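Local structure of dihydrofolate reductase (Moritella profunda, 3IA5) at residues A[4-9]-A[111-116]; A[135-140]-A[154-159]; A[25-30]-A[147-152]; A[8-13]-A[117-122]. The protein catalyses the NADPH-dependent reduction of 7,8-dihydrofolate to 5,6,7,8-tetrahydrofolate, a step probably essential for making glycine, purines and DNA precursors. All coordinates share one frame; numbering follows the deposited sequence.

Four contacts follow one sheet from its interior to the loops at its end. Interaction 1 pairs strands 2-9 and 111-117; interaction 2, centred about 9 Å away, joins strands 153-160 and 135-143, at the edge of the same mixed sheet. Strands 111-117 and 153-160 are neighbours, linking the two. Interaction 4 shares Ala8 and Leu9 with interaction 1 and carries that strand pair into loops, its centre about 13 Å from those of interactions 1 and 3. Interaction 3 brings helix 27-36 to the loop between the hairpin strands. Along the chain, interaction 1 closes before interaction 2 opens, whereas interaction 3 crosses both. Interactions 1, 3 and 4 thus meet around NADPH-binding Ala8; interaction 2 builds one sheet edge.

Interaction 1 of 4, residues A[4-9]-A[111-116]; sequences SMIAAL and RLYLTH
Ser4 and Ile6 pack against Tyr113 in the dense part of this contact. The ring stands beside its backbone N (chi1 -73°), which brings its CE2 edge to Ser4 OG at 3.6 Å, near the ring plane, while Ile6 CG1 lies 3.7 Å from Tyr113 CB. Ser4 OG also rests on the aliphatic part of Arg111, 3.3 Å from CB. The hydroxyls of Ser4 and Tyr113 bond to Glu92; Arg111 NH1 joins them there in a salt bridge, while its NE pairs with Glu159. An alanine in place of Tyr113 removes ring and hydroxyl, which would probably leave Glu92 with one hydrogen bond fewer and a gap beside Ser4. Beneath these side chains runs a parallel ladder inside the mixed dihydrofolate reductase sheet, with strands 92-95 and 153-160 on its flanks: Tyr113 N bonds to Met5 O at 2.8 Å, straight at 173°, and Leu9 N to Thr115 O, at 3.0 Å, continues the ladder. On the other face, Met5 CB and CE both reach Leu112 CD2, the two running alongside. Packing is looser towards Ala8, a partly exposed residue that binds NADPH. Its CB stays 4.4 Å from Thr115 CB, and a water sits beside this part of the ladder, bonded to Thr115 OG1 at 2.7 Å and donating to Ala7 O. Past it, His116 is partly exposed, with Leu114 CB over one face of its ring.

Interaction 2 of 4, residues A[135-140]-A[154-159]; sequences WQEIEH and RFSLLE
Glu137 and Arg154 form the ionic part of this contact. Glu137 OE2 is gripped twice: Arg154 NH2 donates to its syn lone pair at 2.9 Å, in the guanidinium plane, and Ser156 OG to its anti lone pair at 2.8 Å. Carboxylate and guanidinium are nearly coplanar, and a weak bond from His140 ND1 reaches the other oxygen, OE1. A leucine in place of Glu137 would probably leave Arg154 without its charge mate and Ser156 OG without this acceptor. Stacking adds to the charge pairing, for the guanidinium of Arg154 lies flat on the His140 ring, centres 3.7 Å apart and planes at 12°. The backbone bonds are those of an antiparallel hairpin, strands 135-143 and 153-160, at the edge of the sheet. Gln136 and Glu159 exchange two of them; then Leu157 O accepts from Ile138 N and Leu157 N donates to Glu139 O, a beta bulge that shifts the register by one. Ile138 adopts a psi of -34° there and packs across the strand, with CD1 3.6 Å from Glu159 CB and 4.0 Å from Leu157 CG. Apolar contact closes the far end too, where Trp135 CE3 meets Leu158 CB at 3.8 Å.

Interaction 3 of 4, residues A[25-30]-A[147-152]; sequences LPAELQ and DKNPHN
A single side-chain-to-backbone hydrogen bond, with a small apolar patch beside it, ties the loop between the two strands of the C-terminal hairpin to the N-terminal end of helix 27-36. Asn149 is its centre. Its CG sits beside the backbone N (chi1 -53°), and OD1 takes the amide proton of Ala27 at 2.8 Å, with a nearly straight N-H...O angle of 164° and the donor tilted 18° from the carbonyl plane. The same oxygen presses on its surroundings, 3.2 Å from both Pro26 CD and Ala27 CB. The proline ring and the amide run alongside each other, head to tail, and Pro26 CD also touches Lys148 O at 3.4 Å. Leu25 lies athwart the asparagine side chain; its CD1 reaches Asn149 CB at 3.7 Å and His151 CB at 4.0 Å, while Ile117 and Tyr153 also touch this leucine. On the loop side, Asp146 accepts from the backbone N of Lys148 and Asn149, probably helping to hold the loop in the shape that presents the amide. Pro26 has no proton to give, so OD1 bonds to the next N-H along, and a carbonyl oxygen at the start of a helix probably interacts favourably with the partial positive charge of its first turn.

Interaction 4 of 4, residues A[8-13]-A[117-122]; sequences ALANNR and IELTTE
Asn11 holds CG beside its backbone N (chi1 -68°) and Thr120 likewise holds OG1 beside its own (chi1 -70°), which lets Asn11 ND2 donate to Thr120 OG1 at 3.2 Å, in the amide plane. The two side chains meet nearly perpendicular to each other where the parallel pair of strands 2-9 and 111-117 runs out into loops, in this family the active-site loop and the F-G loop. The last rung of the pair is Ile117 N to Leu9 O at 2.7 Å. Beyond it the chain makes an inverse gamma turn centred on Glu118, whose carboxylate is bonded to Asn152, and Leu119 O then accepts from Asn11 N at 2.9 Å. Ala10 CB packs onto the loop, 4.0 Å from Leu119 CG and 3.7 Å from Thr121 CG2. Two waters stitch the rest together: one donates to Asn11 O and accepts from Thr121 N, while the other donates to Asn11 OD1 at 2.6 Å and to Ile117 O at 3.2 Å.

Interaction 1 of 4, residues A[4-9]-A[111-116]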
loop_
_atom_site.group_PDB
_atom_site.type_symbol
_atom_site.label_atom_id
_atom_site.label_comp_id
_atom_site.label_asym_id
_atom_site.label_seq_id
_atom_site.Cartn_x
_atom_site.Cartn_y
_atom_site.Cartn_z
ATOM N N SER A 4 -5.206 -6.974 3.006
ATOM C CA SER A 4 -5.427 -5.860 2.112
ATOM C C SER A 4 -4.103 -5.285 1.615
ATOM O O SER A 4 -3.083 -5.394 2.295
ATOM C CB SER A 4 -6.214 -4.764 2.843
ATOM O OG SER A 4 -7.493 -5.238 3.214
ATOM N N MET A 5 -4.127 -4.676 0.425
ATOM C CA MET A 5 -2.971 -3.919 -0.070
ATOM C C MET A 5 -3.369 -2.464 -0.292
ATOM O O MET A 5 -4.484 -2.190 -0.716
ATOM C CB MET A 5 -2.400 -4.552 -1.353
ATOM C CG MET A 5 -2.235 -6.080 -1.254
ATOM S SD MET A 5 -0.886 -6.786 -2.220
ATOM C CE MET A 5 -1.399 -6.341 -3.907
ATOM N N ILE A 6 -2.476 -1.535 0.016
ATOM C CA ILE A 6 -2.773 -0.145 -0.208
ATOM C C ILE A 6 -1.645 0.531 -1.001
ATOM O O ILE A 6 -0.475 0.349 -0.710
ATOM C CB ILE A 6 -3.125 0.632 1.108
ATOM C CG1 ILE A 6 -3.412 2.116 0.794
ATOM C CG2 ILE A 6 -2.018 0.510 2.177
ATOM C CD1 ILE A 6 -4.101 2.837 1.959
ATOM N N ALA A 7 -2.036 1.297 -2.023
ATOM C CA ALA A 7 -1.106 1.920 -2.948
ATOM C C ALA A 7 -1.727 3.156 -3.614
ATOM O O ALA A 7 -2.959 3.324 -3.674
ATOM C CB ALA A 7 -0.671 0.894 -4.025
ATOM N N ALA A 8 -0.847 4.002 -4.119
ATOM C CA ALA A 8 -1.195 5.129 -4.921
ATOM C C ALA A 8 -0.640 4.801 -6.307
ATOM O O ALA A 8 0.527 4.464 -6.433
ATOM C CB ALA A 8 -0.562 6.431 -4.360
ATOM N N LEU A 9 -1.493 4.951 -7.317
ATOM C CA LEU A 9 -1.266 4.554 -8.699
ATOM C C LEU A 9 -1.673 5.704 -9.679
ATOM O O LEU A 9 -2.770 6.300 -9.555
ATOM C CB LEU A 9 -2.164 3.344 -9.004
ATOM C CG LEU A 9 -1.808 1.865 -8.771
ATOM C CD1 LEU A 9 -1.594 1.524 -7.331
ATOM C CD2 LEU A 9 -2.922 0.968 -9.335
ATOM N N ARG A 111 -8.606 -7.390 -0.461
ATOM C CA ARG A 111 -9.001 -6.021 -0.732
ATOM C C ARG A 111 -7.832 -5.238 -1.301
ATOM O O ARG A 111 -6.684 -5.461 -0.929
ATOM C CB ARG A 111 -9.471 -5.276 0.550
ATOM C CG ARG A 111 -10.697 -5.883 1.283
ATOM C CD ARG A 111 -10.929 -5.161 2.619
ATOM N NE ARG A 111 -12.279 -5.390 3.097
ATOM C CZ ARG A 111 -12.755 -4.968 4.261
ATOM N NH1 ARG A 111 -12.005 -4.264 5.101
ATOM N NH2 ARG A 111 -14.001 -5.269 4.578
ATOM N N LEU A 112 -8.147 -4.295 -2.176
ATOM C CA LEU A 112 -7.178 -3.287 -2.603
ATOM C C LEU A 112 -7.702 -1.881 -2.314
ATOM O O LEU A 112 -8.823 -1.518 -2.703
ATOM C CB LEU A 112 -6.879 -3.426 -4.081
ATOM C CG LEU A 112 -6.493 -4.825 -4.580
ATOM C CD1 LEU A 112 -6.428 -4.834 -6.117
ATOM C CD2 LEU A 112 -5.179 -5.235 -3.994
ATOM N N TYR A 113 -6.859 -1.093 -1.664
ATOM C CA TYR A 113 -7.156 0.277 -1.337
ATOM C C TYR A 113 -6.297 1.105 -2.293
ATOM O O TYR A 113 -5.092 1.223 -2.087
ATOM C CB TYR A 113 -6.716 0.602 0.089
ATOM C CG TYR A 113 -7.514 0.041 1.250
ATOM C CD1 TYR A 113 -8.112 0.894 2.166
ATOM C CD2 TYR A 113 -7.589 -1.320 1.477
ATOM C CE1 TYR A 113 -8.791 0.402 3.277
ATOM C CE2 TYR A 113 -8.270 -1.834 2.567
ATOM C CZ TYR A 113 -8.875 -0.974 3.474
ATOM O OH TYR A 113 -9.542 -1.503 4.569
ATOM N N LEU A 114 -6.928 1.666 -3.324
ATOM C CA LEU A 114 -6.221 2.328 -4.423
ATOM C C LEU A 114 -6.593 3.794 -4.612
ATOM O O LEU A 114 -7.753 4.146 -4.872
ATOM C CB LEU A 114 -6.489 1.589 -5.732
ATOM C CG LEU A 114 -6.242 0.074 -5.710
ATOM C CD1 LEU A 114 -6.605 -0.501 -7.094
ATOM C CD2 LEU A 114 -4.768 -0.225 -5.328
ATOM N N THR A 115 -5.595 4.646 -4.488
ATOM C CA THR A 115 -5.749 6.037 -4.848
ATOM C C THR A 115 -5.309 6.193 -6.300
ATOM O O THR A 115 -4.103 6.166 -6.594
ATOM C CB THR A 115 -4.884 6.902 -3.955
ATOM O OG1 THR A 115 -5.330 6.786 -2.598
ATOM C CG2 THR A 115 -4.946 8.402 -4.427
ATOM N N HIS A 116 -6.277 6.272 -7.205
ATOM C CA HIS A 116 -5.986 6.470 -8.623
ATOM C C HIS A 116 -5.745 7.969 -8.837
ATOM O O HIS A 116 -6.688 8.768 -8.700
ATOM C CB HIS A 116 -7.152 6.003 -9.516
ATOM C CG HIS A 116 -7.512 4.536 -9.378
ATOM N ND1 HIS A 116 -6.812 3.527 -10.013
ATOM C CD2 HIS A 116 -8.546 3.922 -8.745
ATOM C CE1 HIS A 116 -7.378 2.356 -9.756
ATOM N NE2 HIS A 116 -8.430 2.566 -8.988
HETATM O O HOH W 1 -4.693 4.466 -1.387
#

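Interaction 2 of 4, residues A[135-140]-A[154-159]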
loop_
_atom_site.group_PDB
_atom_site.type_symbol
_atom_site.label_atom_id
_atom_site.label_comp_id
_atom_site.label_asym_id
_atom_site.label_seq_id
_atom_site.Cartn_x
_atom_site.Cartn_y
_atom_site.Cartn_z
ATOM N N TRP A 135 -13.236 -8.347 -9.093
ATOM C CA TRP A 135 -13.380 -7.422 -7.953
ATOM C C TRP A 135 -14.712 -6.671 -7.947
ATOM O O TRP A 135 -15.208 -6.315 -8.996
ATOM C CB TRP A 135 -12.269 -6.353 -8.000
ATOM C CG TRP A 135 -10.891 -6.926 -8.048
ATOM C CD1 TRP A 135 -10.178 -7.266 -9.163
ATOM C CD2 TRP A 135 -10.055 -7.233 -6.925
ATOM N NE1 TRP A 135 -8.956 -7.770 -8.806
ATOM C CE2 TRP A 135 -8.855 -7.766 -7.435
ATOM C CE3 TRP A 135 -10.213 -7.117 -5.528
ATOM C CZ2 TRP A 135 -7.812 -8.181 -6.611
ATOM C CZ3 TRP A 135 -9.183 -7.541 -4.715
ATOM C CH2 TRP A 135 -7.984 -8.051 -5.265
ATOM N N GLN A 136 -15.267 -6.410 -6.758
ATOM C CA GLN A 136 -16.330 -5.424 -6.590
ATOM C C GLN A 136 -15.804 -4.176 -5.892
ATOM O O GLN A 136 -14.921 -4.238 -5.024
ATOM C CB GLN A 136 -17.510 -5.990 -5.778
ATOM C CG GLN A 136 -18.290 -7.101 -6.455
ATOM C CD GLN A 136 -19.669 -6.678 -6.988
ATOM O OE1 GLN A 136 -19.864 -5.548 -7.457
ATOM N NE2 GLN A 136 -20.627 -7.606 -6.932
ATOM N N GLU A 137 -16.357 -3.028 -6.263
ATOM C CA GLU A 137 -16.014 -1.800 -5.570
ATOM C C GLU A 137 -16.970 -1.611 -4.392
ATOM O O GLU A 137 -18.168 -1.546 -4.566
ATOM C CB GLU A 137 -16.079 -0.597 -6.505
ATOM C CG GLU A 137 -15.297 0.638 -5.994
ATOM C CD GLU A 137 -15.337 1.812 -6.972
ATOM O OE1 GLU A 137 -16.443 2.263 -7.320
ATOM O OE2 GLU A 137 -14.269 2.286 -7.387
ATOM N N ILE A 138 -16.412 -1.572 -3.196
ATOM C CA ILE A 138 -17.152 -1.347 -1.970
ATOM C C ILE A 138 -17.427 0.152 -1.810
ATOM O O ILE A 138 -18.458 0.567 -1.259
ATOM C CB ILE A 138 -16.292 -1.816 -0.757
ATOM C CG1 ILE A 138 -16.042 -3.306 -0.829
ATOM C CG2 ILE A 138 -16.987 -1.505 0.602
ATOM C CD1 ILE A 138 -15.199 -3.777 0.333
ATOM N N GLU A 139 -16.475 0.965 -2.269
ATOM C CA GLU A 139 -16.609 2.395 -2.121
ATOM C C GLU A 139 -15.635 3.167 -2.989
ATOM O O GLU A 139 -14.577 2.644 -3.414
ATOM C CB GLU A 139 -16.420 2.799 -0.656
ATOM C CG GLU A 139 -14.975 2.769 -0.205
ATOM C CD GLU A 139 -14.709 3.675 0.986
ATOM O OE1 GLU A 139 -14.611 4.904 0.812
ATOM O OE2 GLU A 139 -14.571 3.155 2.102
ATOM N N HIS A 140 -15.984 4.425 -3.228
ATOM C CA HIS A 140 -15.040 5.360 -3.847
ATOM C C HIS A 140 -15.291 6.776 -3.388
ATOM O O HIS A 140 -16.393 7.109 -2.944
ATOM C CB HIS A 140 -15.074 5.270 -5.377
ATOM C CG HIS A 140 -16.364 5.725 -5.984
ATOM N ND1 HIS A 140 -17.417 4.869 -6.231
ATOM C CD2 HIS A 140 -16.773 6.948 -6.401
ATOM C CE1 HIS A 140 -18.412 5.543 -6.764
ATOM N NE2 HIS A 140 -18.043 6.806 -6.893
ATOM N N ARG A 154 -8.994 9.776 -7.365
ATOM C CA ARG A 154 -10.094 8.990 -6.851
ATOM C C ARG A 154 -9.614 7.783 -5.989
ATOM O O ARG A 154 -8.814 6.941 -6.441
ATOM C CB ARG A 154 -10.918 8.488 -8.006
ATOM C CG ARG A 154 -12.094 7.622 -7.628
ATOM C CD ARG A 154 -12.662 7.068 -8.930
ATOM N NE ARG A 154 -13.391 5.823 -8.746
ATOM C CZ ARG A 154 -14.689 5.723 -8.941
ATOM N NH1 ARG A 154 -15.354 6.804 -9.321
ATOM N NH2 ARG A 154 -15.309 4.563 -8.774
ATOM N N PHE A 155 -10.093 7.732 -4.747
ATOM C CA PHE A 155 -9.863 6.598 -3.874
ATOM C C PHE A 155 -10.887 5.537 -4.147
ATOM O O PHE A 155 -12.074 5.828 -4.255
ATOM C CB PHE A 155 -9.973 6.956 -2.387
ATOM C CG PHE A 155 -9.956 5.725 -1.495
ATOM C CD1 PHE A 155 -8.740 5.102 -1.164
ATOM C CD2 PHE A 155 -11.160 5.135 -1.072
ATOM C CE1 PHE A 155 -8.735 3.923 -0.375
ATOM C CE2 PHE A 155 -11.155 3.998 -0.301
ATOM C CZ PHE A 155 -9.945 3.388 0.059
ATOM N N SER A 156 -10.427 4.293 -4.218
ATOM C CA SER A 156 -11.293 3.160 -4.474
ATOM C C SER A 156 -10.885 1.965 -3.584
ATOM O O SER A 156 -9.701 1.699 -3.382
ATOM C CB SER A 156 -11.291 2.787 -5.954
ATOM O OG SER A 156 -11.895 1.526 -6.136
ATOM N N LEU A 157 -11.886 1.321 -2.991
ATOM C CA LEU A 157 -11.710 0.082 -2.239
ATOM C C LEU A 157 -12.371 -1.035 -3.014
ATOM O O LEU A 157 -13.587 -1.100 -3.095
ATOM C CB LEU A 157 -12.343 0.202 -0.854
ATOM C CG LEU A 157 -12.310 -0.982 0.145
ATOM C CD1 LEU A 157 -10.946 -1.583 0.305
ATOM C CD2 LEU A 157 -12.824 -0.514 1.493
ATOM N N LEU A 158 -11.548 -1.896 -3.599
ATOM C CA LEU A 158 -11.982 -3.118 -4.253
ATOM C C LEU A 158 -11.987 -4.354 -3.311
ATOM O O LEU A 158 -11.071 -4.560 -2.470
ATOM C CB LEU A 158 -11.079 -3.381 -5.455
ATOM C CG LEU A 158 -10.939 -2.244 -6.487
ATOM C CD1 LEU A 158 -10.060 -2.667 -7.674
ATOM C CD2 LEU A 158 -12.336 -1.842 -6.976
ATOM N N GLU A 159 -13.008 -5.185 -3.464
ATOM C CA GLU A 159 -13.055 -6.453 -2.746
ATOM C C GLU A 159 -13.083 -7.602 -3.746
ATOM O O GLU A 159 -13.766 -7.544 -4.766
ATOM C CB GLU A 159 -14.233 -6.550 -1.755
ATOM C CG GLU A 159 -13.947 -7.602 -0.628
ATOM C CD GLU A 159 -14.949 -7.586 0.527
ATOM O OE1 GLU A 159 -16.069 -8.130 0.368
ATOM O OE2 GLU A 159 -14.608 -7.041 1.599
#

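Interaction 3 of 4, residues A[25-30]-A[147-152]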
loop_
_atom_site.group_PDB
_atom_site.type_symbol
_atom_site.label_atom_id
_atom_site.label_comp_id
_atom_site.label_asym_id
_atom_site.label_seq_id
_atom_site.Cartn_x
_atom_site.Cartn_y
_atom_site.Cartn_z
ATOM N N LEU A 25 1.335 14.787 -4.488
ATOM C CA LEU A 25 -0.054 14.618 -4.057
ATOM C C LEU A 25 -0.093 14.319 -2.557
ATOM O O LEU A 25 -0.316 13.185 -2.153
ATOM C CB LEU A 25 -0.776 13.509 -4.831
ATOM C CG LEU A 25 -2.309 13.693 -4.827
ATOM C CD1 LEU A 25 -2.827 14.382 -6.104
ATOM C CD2 LEU A 25 -3.052 12.379 -4.587
ATOM N N PRO A 26 0.152 15.344 -1.736
ATOM C CA PRO A 26 0.237 15.211 -0.276
ATOM C C PRO A 26 -1.052 14.622 0.283
ATOM O O PRO A 26 -1.001 13.957 1.303
ATOM C CB PRO A 26 0.437 16.649 0.208
ATOM C CG PRO A 26 1.049 17.373 -0.986
ATOM C CD PRO A 26 0.508 16.691 -2.217
ATOM N N ALA A 27 -2.170 14.799 -0.409
ATOM C CA ALA A 27 -3.436 14.176 0.015
ATOM C C ALA A 27 -3.377 12.639 0.176
ATOM O O ALA A 27 -4.135 12.069 0.975
ATOM C CB ALA A 27 -4.549 14.539 -0.953
ATOM N N GLU A 28 -2.518 11.978 -0.609
ATOM C CA GLU A 28 -2.387 10.520 -0.540
ATOM C C GLU A 28 -1.995 10.051 0.867
ATOM O O GLU A 28 -2.409 8.975 1.319
ATOM C CB GLU A 28 -1.379 9.975 -1.591
ATOM C CG GLU A 28 0.069 9.965 -1.135
ATOM C CD GLU A 28 1.042 9.554 -2.259
ATOM O OE1 GLU A 28 2.244 9.299 -2.019
ATOM O OE2 GLU A 28 0.601 9.496 -3.403
ATOM N N LEU A 29 -1.208 10.865 1.551
ATOM C CA LEU A 29 -0.744 10.511 2.867
ATOM C C LEU A 29 -1.885 10.618 3.866
ATOM O O LEU A 29 -1.955 9.835 4.809
ATOM C CB LEU A 29 0.459 11.367 3.287
ATOM C CG LEU A 29 1.654 11.250 2.336
ATOM C CD1 LEU A 29 2.806 12.181 2.768
ATOM C CD2 LEU A 29 2.127 9.805 2.217
ATOM N N GLN A 30 -2.792 11.562 3.646
ATOM C CA GLN A 30 -3.990 11.660 4.493
ATOM C C GLN A 30 -4.835 10.414 4.343
ATOM O O GLN A 30 -5.315 9.855 5.324
ATOM C CB GLN A 30 -4.839 12.881 4.130
ATOM C CG GLN A 30 -4.118 14.181 4.396
ATOM C CD GLN A 30 -3.716 14.315 5.869
ATOM O OE1 GLN A 30 -2.552 14.580 6.183
ATOM N NE2 GLN A 30 -4.681 14.108 6.775
ATOM N N ASP A 147 -4.926 23.436 -4.214
ATOM C CA ASP A 147 -3.745 24.275 -4.076
ATOM C C ASP A 147 -2.483 23.460 -3.811
ATOM O O ASP A 147 -1.363 23.874 -4.153
ATOM C CB ASP A 147 -3.964 25.283 -2.947
ATOM N N LYS A 148 -2.670 22.297 -3.201
ATOM C CA LYS A 148 -1.535 21.480 -2.812
ATOM C C LYS A 148 -1.465 20.196 -3.634
ATOM O O LYS A 148 -0.391 19.588 -3.736
ATOM C CB LYS A 148 -1.600 21.189 -1.310
ATOM C CG LYS A 148 -1.709 22.467 -0.482
ATOM C CD LYS A 148 -2.297 22.226 0.896
ATOM C CE LYS A 148 -1.375 21.368 1.760
ATOM N NZ LYS A 148 -1.978 21.074 3.115
ATOM N N ASN A 149 -2.606 19.803 -4.215
ATOM C CA ASN A 149 -2.702 18.569 -4.997
ATOM C C ASN A 149 -3.045 18.835 -6.457
ATOM O O ASN A 149 -4.219 18.937 -6.813
ATOM C CB ASN A 149 -3.717 17.585 -4.374
ATOM C CG ASN A 149 -3.424 17.317 -2.911
ATOM O OD1 ASN A 149 -2.613 16.456 -2.583
ATOM N ND2 ASN A 149 -4.082 18.071 -2.015
ATOM N N PRO A 150 -2.014 18.915 -7.311
ATOM C CA PRO A 150 -2.163 19.389 -8.692
ATOM C C PRO A 150 -2.914 18.435 -9.627
ATOM O O PRO A 150 -3.031 18.740 -10.790
ATOM C CB PRO A 150 -0.719 19.541 -9.190
ATOM C CG PRO A 150 0.184 19.035 -8.098
ATOM C CD PRO A 150 -0.632 18.547 -6.956
ATOM N N HIS A 151 -3.404 17.309 -9.130
ATOM C CA HIS A 151 -4.119 16.359 -9.957
ATOM C C HIS A 151 -5.469 16.080 -9.327
ATOM O O HIS A 151 -5.615 16.227 -8.124
ATOM C CB HIS A 151 -3.317 15.049 -10.053
ATOM C CG HIS A 151 -1.904 15.264 -10.517
ATOM N ND1 HIS A 151 -1.599 15.648 -11.799
ATOM C CD2 HIS A 151 -0.735 15.209 -9.833
ATOM C CE1 HIS A 151 -0.279 15.801 -11.899
ATOM N NE2 HIS A 151 0.259 15.548 -10.723
ATOM N N ASN A 152 -6.443 15.699 -10.137
ATOM C CA ASN A 152 -7.625 15.037 -9.621
ATOM C C ASN A 152 -7.202 13.620 -9.205
ATOM O O ASN A 152 -6.263 13.038 -9.780
ATOM C CB ASN A 152 -8.726 14.937 -10.685
ATOM C CG ASN A 152 -9.185 16.311 -11.206
ATOM O OD1 ASN A 152 -9.153 17.316 -10.490
ATOM N ND2 ASN A 152 -9.584 16.347 -12.459
#

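Interaction 4 of 4, residues A[8-13]-A[117-122]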
loop_
_atom_site.group_PDB
_atom_site.type_symbol
_atom_site.label_atom_id
_atom_site.label_comp_id
_atom_site.label_asym_id
_atom_site.label_seq_id
_atom_site.Cartn_x
_atom_site.Cartn_y
_atom_site.Cartn_z
ATOM N N ALA A 8 -0.847 4.002 -4.119
ATOM C CA ALA A 8 -1.195 5.129 -4.921
ATOM C C ALA A 8 -0.640 4.801 -6.307
ATOM O O ALA A 8 0.527 4.464 -6.433
ATOM C CB ALA A 8 -0.562 6.431 -4.360
ATOM N N LEU A 9 -1.493 4.951 -7.317
ATOM C CA LEU A 9 -1.266 4.554 -8.699
ATOM C C LEU A 9 -1.673 5.704 -9.679
ATOM O O LEU A 9 -2.770 6.300 -9.555
ATOM C CB LEU A 9 -2.164 3.344 -9.004
ATOM C CG LEU A 9 -1.808 1.865 -8.771
ATOM C CD1 LEU A 9 -1.594 1.524 -7.331
ATOM C CD2 LEU A 9 -2.922 0.968 -9.335
ATOM N N ALA A 10 -0.805 6.013 -10.654
ATOM C CA ALA A 10 -1.204 6.862 -11.787
ATOM C C ALA A 10 -1.978 6.009 -12.755
ATOM O O ALA A 10 -2.207 4.842 -12.473
ATOM C CB ALA A 10 0.015 7.441 -12.477
ATOM N N ASN A 11 -2.373 6.586 -13.898
ATOM C CA ASN A 11 -3.006 5.830 -14.959
ATOM C C ASN A 11 -2.161 4.606 -15.363
ATOM O O ASN A 11 -0.926 4.643 -15.372
ATOM C CB ASN A 11 -3.175 6.703 -16.201
ATOM C CG ASN A 11 -4.189 7.840 -16.000
ATOM O OD1 ASN A 11 -5.024 7.800 -15.102
ATOM N ND2 ASN A 11 -4.105 8.853 -16.845
ATOM N N ASN A 12 -2.838 3.519 -15.680
ATOM C CA ASN A 12 -2.142 2.343 -16.162
ATOM C C ASN A 12 -1.124 1.781 -15.166
ATOM O O ASN A 12 -0.145 1.187 -15.566
ATOM C CB ASN A 12 -1.512 2.671 -17.510
ATOM C CG ASN A 12 -2.567 2.968 -18.542
ATOM O OD1 ASN A 12 -3.488 2.191 -18.700
ATOM N ND2 ASN A 12 -2.497 4.120 -19.168
ATOM N N ARG A 13 -1.390 1.984 -13.879
ATOM C CA ARG A 13 -0.755 1.208 -12.786
ATOM C C ARG A 13 0.672 1.647 -12.433
ATOM O O ARG A 13 1.324 1.047 -11.599
ATOM C CB ARG A 13 -0.892 -0.325 -12.990
ATOM C CG ARG A 13 -2.385 -0.835 -12.839
ATOM C CD ARG A 13 -2.611 -2.205 -13.528
ATOM N NE ARG A 13 -1.375 -2.929 -13.373
ATOM C CZ ARG A 13 -0.595 -3.389 -14.344
ATOM N NH1 ARG A 13 -0.928 -3.337 -15.635
ATOM N NH2 ARG A 13 0.516 -3.956 -13.969
ATOM N N ILE A 117 -4.496 8.347 -9.115
ATOM C CA ILE A 117 -4.157 9.722 -9.504
ATOM C C ILE A 117 -4.321 9.907 -11.033
ATOM O O ILE A 117 -3.778 9.133 -11.837
ATOM C CB ILE A 117 -2.758 10.079 -9.025
ATOM C CG1 ILE A 117 -2.622 9.658 -7.551
ATOM C CG2 ILE A 117 -2.445 11.574 -9.214
ATOM C CD1 ILE A 117 -1.297 9.959 -6.949
ATOM N N GLU A 118 -5.110 10.903 -11.416
ATOM C CA GLU A 118 -5.473 11.121 -12.827
ATOM C C GLU A 118 -4.308 11.798 -13.542
ATOM O O GLU A 118 -4.244 13.033 -13.651
ATOM C CB GLU A 118 -6.732 11.976 -12.943
ATOM C CG GLU A 118 -7.222 12.158 -14.395
ATOM C CD GLU A 118 -8.322 13.220 -14.540
ATOM O OE1 GLU A 118 -8.245 14.284 -13.885
ATOM O OE2 GLU A 118 -9.271 12.990 -15.319
ATOM N N LEU A 119 -3.407 10.957 -14.047
ATOM C CA LEU A 119 -2.072 11.357 -14.455
ATOM C C LEU A 119 -1.464 10.286 -15.357
ATOM O O LEU A 119 -1.421 9.103 -14.990
ATOM C CB LEU A 119 -1.195 11.471 -13.196
ATOM C CG LEU A 119 0.294 11.310 -13.412
ATOM C CD1 LEU A 119 0.767 12.525 -14.256
ATOM C CD2 LEU A 119 0.998 11.289 -12.089
ATOM N N THR A 120 -0.998 10.715 -16.523
ATOM C CA THR A 120 -0.191 9.883 -17.395
ATOM C C THR A 120 1.286 10.246 -17.216
ATOM O O THR A 120 1.683 11.401 -17.420
ATOM C CB THR A 120 -0.591 10.039 -18.865
ATOM O OG1 THR A 120 -1.881 9.453 -19.055
ATOM C CG2 THR A 120 0.416 9.330 -19.754
ATOM N N THR A 121 2.084 9.265 -16.799
ATOM C CA THR A 121 3.511 9.497 -16.517
ATOM C C THR A 121 4.388 8.387 -17.105
ATOM O O THR A 121 3.931 7.259 -17.303
ATOM C CB THR A 121 3.763 9.583 -14.999
ATOM O OG1 THR A 121 5.165 9.672 -14.731
ATOM C CG2 THR A 121 3.160 8.334 -14.267
ATOM N N GLU A 122 5.642 8.730 -17.390
ATOM C CA GLU A 122 6.684 7.739 -17.603
ATOM C C GLU A 122 6.804 6.901 -16.310
ATOM O O GLU A 122 6.582 7.420 -15.209
ATOM C CB GLU A 122 8.018 8.441 -17.932
ATOM C CG GLU A 122 9.021 7.658 -18.813
ATOM C CD GLU A 122 10.272 8.505 -19.243
ATOM O OE1 GLU A 122 11.117 8.911 -18.393
ATOM O OE2 GLU A 122 10.415 8.772 -20.456
HETATM O O HOH W 2 0.773 6.663 -16.485
HETATM O O HOH W 3 -5.856 6.878 -12.775
#